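Long-range contact in L-iditol 2-dehydrogenase (Clostridium scindens, PDB 4OH1), which probably oxidises L-iditol and related polyols with NAD+, as a zinc-containing member of the alcohol dehydrogenase family: residues V177-A182 with S199-F204. Sequence-based numbering, arbitrary orientation.
Sequences VAIMGA and STITVF
F204 and M180, a selenomethionine, lie side by side and point the same way from neighbouring parallel strands. Followed outward, F204 CB meets M180 CE at 3.9 Å; CG touches CE and SE; CD1 reaches SE at 3.6 Å, while I179 O sits at the ring edge, near its plane; CE1 lies against A178 CB at 3.8 Å. SE stands 4.4 Å from the ring centroid and 40° off its normal, an oblique Met-aromatic contact: the bend at chi2 (-55°) sets SE beside the ring, and that at chi3 brings CE to F204 CB and CG. V230 and A234 of helix 230-238 also pack on F204. The opposite sheet face carries V177, I179, I201 and V203, where I179 CD1 meets I201 CG2 at 4.1 Å and V203 touches V190 of helix 184-194. Five backbone hydrogen bonds join the segments, the last from G181 N, just past the strand end, to F204 O (2.9 Å); T202 N to V177 O is nearly straight, at 171°. This pairing closes the right-handed beta-alpha-beta crossover of a Rossmann-type domain, and G181 would open its glycine-rich turn. Directional bonds thus fix the register, whereas the side chains add mainly apolar and selenium-aromatic packing, leaving T202 OG1 to bond Y242 outside the pair.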
ATOM      1  N   VAL A 177      14.634  -8.753 -10.999  1.00 30.37           N
ATOM      2  CA  VAL A 177      14.170  -7.770 -11.966  1.00 30.08           C
ATOM      3  C   VAL A 177      14.616  -8.123 -13.364  1.00 31.09           C
ATOM      4  O   VAL A 177      15.807  -8.368 -13.614  1.00 30.21           O
ATOM      5  CB  VAL A 177      14.724  -6.356 -11.619  1.00 30.55           C
ATOM      6  CG1 VAL A 177      14.287  -5.353 -12.618  1.00 32.42           C
ATOM      7  CG2 VAL A 177      14.286  -5.945 -10.279  1.00 30.77           C
ATOM      8  N   ALA A 178      13.661  -8.170 -14.273  1.00 29.50           N
ATOM      9  CA  ALA A 178      13.973  -8.321 -15.713  1.00 33.05           C
ATOM     10  C   ALA A 178      13.631  -7.031 -16.451  1.00 31.27           C
ATOM     11  O   ALA A 178      12.500  -6.547 -16.352  1.00 29.56           O
ATOM     12  CB  ALA A 178      13.168  -9.470 -16.326  1.00 33.03           C
ATOM     13  N   ILE A 179      14.605  -6.480 -17.168  1.00 31.36           N
ATOM     14  CA  ILE A 179      14.394  -5.255 -17.944  1.00 31.85           C
ATOM     15  C   ILE A 179      14.533  -5.572 -19.408  1.00 32.34           C
ATOM     16  O   ILE A 179      15.567  -6.073 -19.828  1.00 31.99           O
ATOM     17  CB  ILE A 179      15.401  -4.150 -17.544  1.00 31.36           C
ATOM     18  CG1 ILE A 179      15.186  -3.730 -16.093  1.00 29.83           C
ATOM     19  CG2 ILE A 179      15.304  -2.908 -18.484  1.00 30.55           C
ATOM     20  CD1 ILE A 179      16.364  -3.106 -15.452  1.00 27.91           C
HETATM   21  N   MSE A 180      13.477  -5.317 -20.175  1.00 35.48           N
HETATM   22  CA  MSE A 180      13.497  -5.560 -21.649  1.00 37.53           C
HETATM   23  C   MSE A 180      13.877  -4.228 -22.298  1.00 35.88           C
HETATM   24  O   MSE A 180      13.126  -3.221 -22.235  1.00 36.05           O
HETATM   25  CB  MSE A 180      12.171  -6.021 -22.204  1.00 37.57           C
HETATM   26  CG  MSE A 180      11.313  -6.858 -21.279  1.00 40.04           C
HETATM   27 SE   MSE A 180      12.298  -8.460 -20.607  0.75 45.52          SE
HETATM   28  CE  MSE A 180      12.320  -9.227 -22.376  1.00 45.00           C
ATOM     29  N   GLY A 181      15.071  -4.219 -22.856  1.00 34.64           N
ATOM     30  CA  GLY A 181      15.587  -3.062 -23.613  1.00 36.99           C
ATOM     31  C   GLY A 181      16.780  -2.442 -22.917  1.00 38.48           C
ATOM     32  O   GLY A 181      16.702  -2.081 -21.768  1.00 37.84           O
ATOM     33  N   ALA A 182      17.901  -2.356 -23.607  1.00 37.28           N
ATOM     34  CA  ALA A 182      19.111  -1.746 -23.050  1.00 36.29           C
ATOM     35  C   ALA A 182      19.375  -0.346 -23.606  1.00 37.69           C
ATOM     36  O   ALA A 182      20.533   0.018 -23.873  1.00 38.40           O
ATOM     37  CB  ALA A 182      20.279  -2.623 -23.292  1.00 37.05           C
ATOM     38  N   SER A 199      18.012  -7.899  -5.888  1.00 31.61           N
ATOM     39  CA  SER A 199      19.107  -8.815  -5.625  1.00 33.97           C
ATOM     40  C   SER A 199      19.506  -9.539  -6.894  1.00 36.99           C
ATOM     41  O   SER A 199      20.620 -10.057  -6.960  1.00 35.01           O
ATOM     42  CB  SER A 199      18.733  -9.787  -4.513  1.00 33.83           C
ATOM     43  OG  SER A 199      17.448 -10.346  -4.751  1.00 36.87           O
ATOM     44  N   THR A 200      18.624  -9.578  -7.895  1.00 34.21           N
ATOM     45  CA  THR A 200      19.024 -10.024  -9.248  1.00 35.80           C
ATOM     46  C   THR A 200      18.472  -9.100 -10.332  1.00 32.99           C
ATOM     47  O   THR A 200      17.314  -8.782 -10.306  1.00 30.69           O
ATOM     48  CB  THR A 200      18.562 -11.435  -9.509  1.00 39.22           C
ATOM     49  OG1 THR A 200      19.182 -12.276  -8.559  1.00 44.21           O
ATOM     50  CG2 THR A 200      18.970 -11.914 -10.892  1.00 39.73           C
ATOM     51  N   ILE A 201      19.338  -8.594 -11.217  1.00 33.33           N
ATOM     52  CA  ILE A 201      18.921  -7.689 -12.313  1.00 33.33           C
ATOM     53  C   ILE A 201      19.415  -8.249 -13.634  1.00 33.54           C
ATOM     54  O   ILE A 201      20.595  -8.408 -13.811  1.00 32.43           O
ATOM     55  CB  ILE A 201      19.482  -6.289 -12.145  1.00 31.83           C
ATOM     56  CG1 ILE A 201      19.044  -5.705 -10.801  1.00 31.70           C
ATOM     57  CG2 ILE A 201      18.981  -5.407 -13.241  1.00 32.02           C
ATOM     58  CD1 ILE A 201      19.743  -4.410 -10.340  1.00 30.86           C
ATOM     59  N   THR A 202      18.508  -8.594 -14.533  1.00 32.84           N
ATOM     60  CA  THR A 202      18.870  -9.137 -15.857  1.00 31.34           C
ATOM     61  C   THR A 202      18.281  -8.279 -16.941  1.00 32.62           C
ATOM     62  O   THR A 202      17.076  -8.000 -16.955  1.00 32.05           O
ATOM     63  CB  THR A 202      18.267 -10.528 -16.025  1.00 34.09           C
ATOM     64  OG1 THR A 202      18.730 -11.360 -14.965  1.00 32.98           O
ATOM     65  CG2 THR A 202      18.658 -11.149 -17.347  1.00 34.55           C
ATOM     66  N   VAL A 203      19.118  -7.824 -17.839  1.00 33.12           N
ATOM     67  CA  VAL A 203      18.685  -7.024 -18.985  1.00 34.03           C
ATOM     68  C   VAL A 203      18.692  -7.848 -20.270  1.00 36.41           C
ATOM     69  O   VAL A 203      19.576  -8.707 -20.504  1.00 37.04           O
ATOM     70  CB  VAL A 203      19.583  -5.781 -19.133  1.00 36.17           C
ATOM     71  CG1 VAL A 203      19.264  -4.956 -20.386  1.00 36.63           C
ATOM     72  CG2 VAL A 203      19.444  -4.887 -17.887  1.00 37.36           C
ATOM     73  N   PHE A 204      17.705  -7.579 -21.113  1.00 35.70           N
ATOM     74  CA  PHE A 204      17.554  -8.301 -22.371  1.00 39.62           C
ATOM     75  C   PHE A 204      17.634  -7.315 -23.537  1.00 39.16           C
ATOM     76  O   PHE A 204      17.029  -6.274 -23.462  1.00 38.89           O
ATOM     77  CB  PHE A 204      16.208  -9.044 -22.413  1.00 37.80           C
ATOM     78  CG  PHE A 204      16.044 -10.079 -21.363  1.00 38.24           C
ATOM     79  CD1 PHE A 204      15.681  -9.718 -20.069  1.00 40.20           C
ATOM     80  CD2 PHE A 204      16.185 -11.437 -21.654  1.00 40.41           C
ATOM     81  CE1 PHE A 204      15.486 -10.672 -19.078  1.00 37.38           C
ATOM     82  CE2 PHE A 204      15.982 -12.388 -20.660  1.00 35.93           C
ATOM     83  CZ  PHE A 204      15.629 -11.961 -19.351  1.00 37.05           C
TER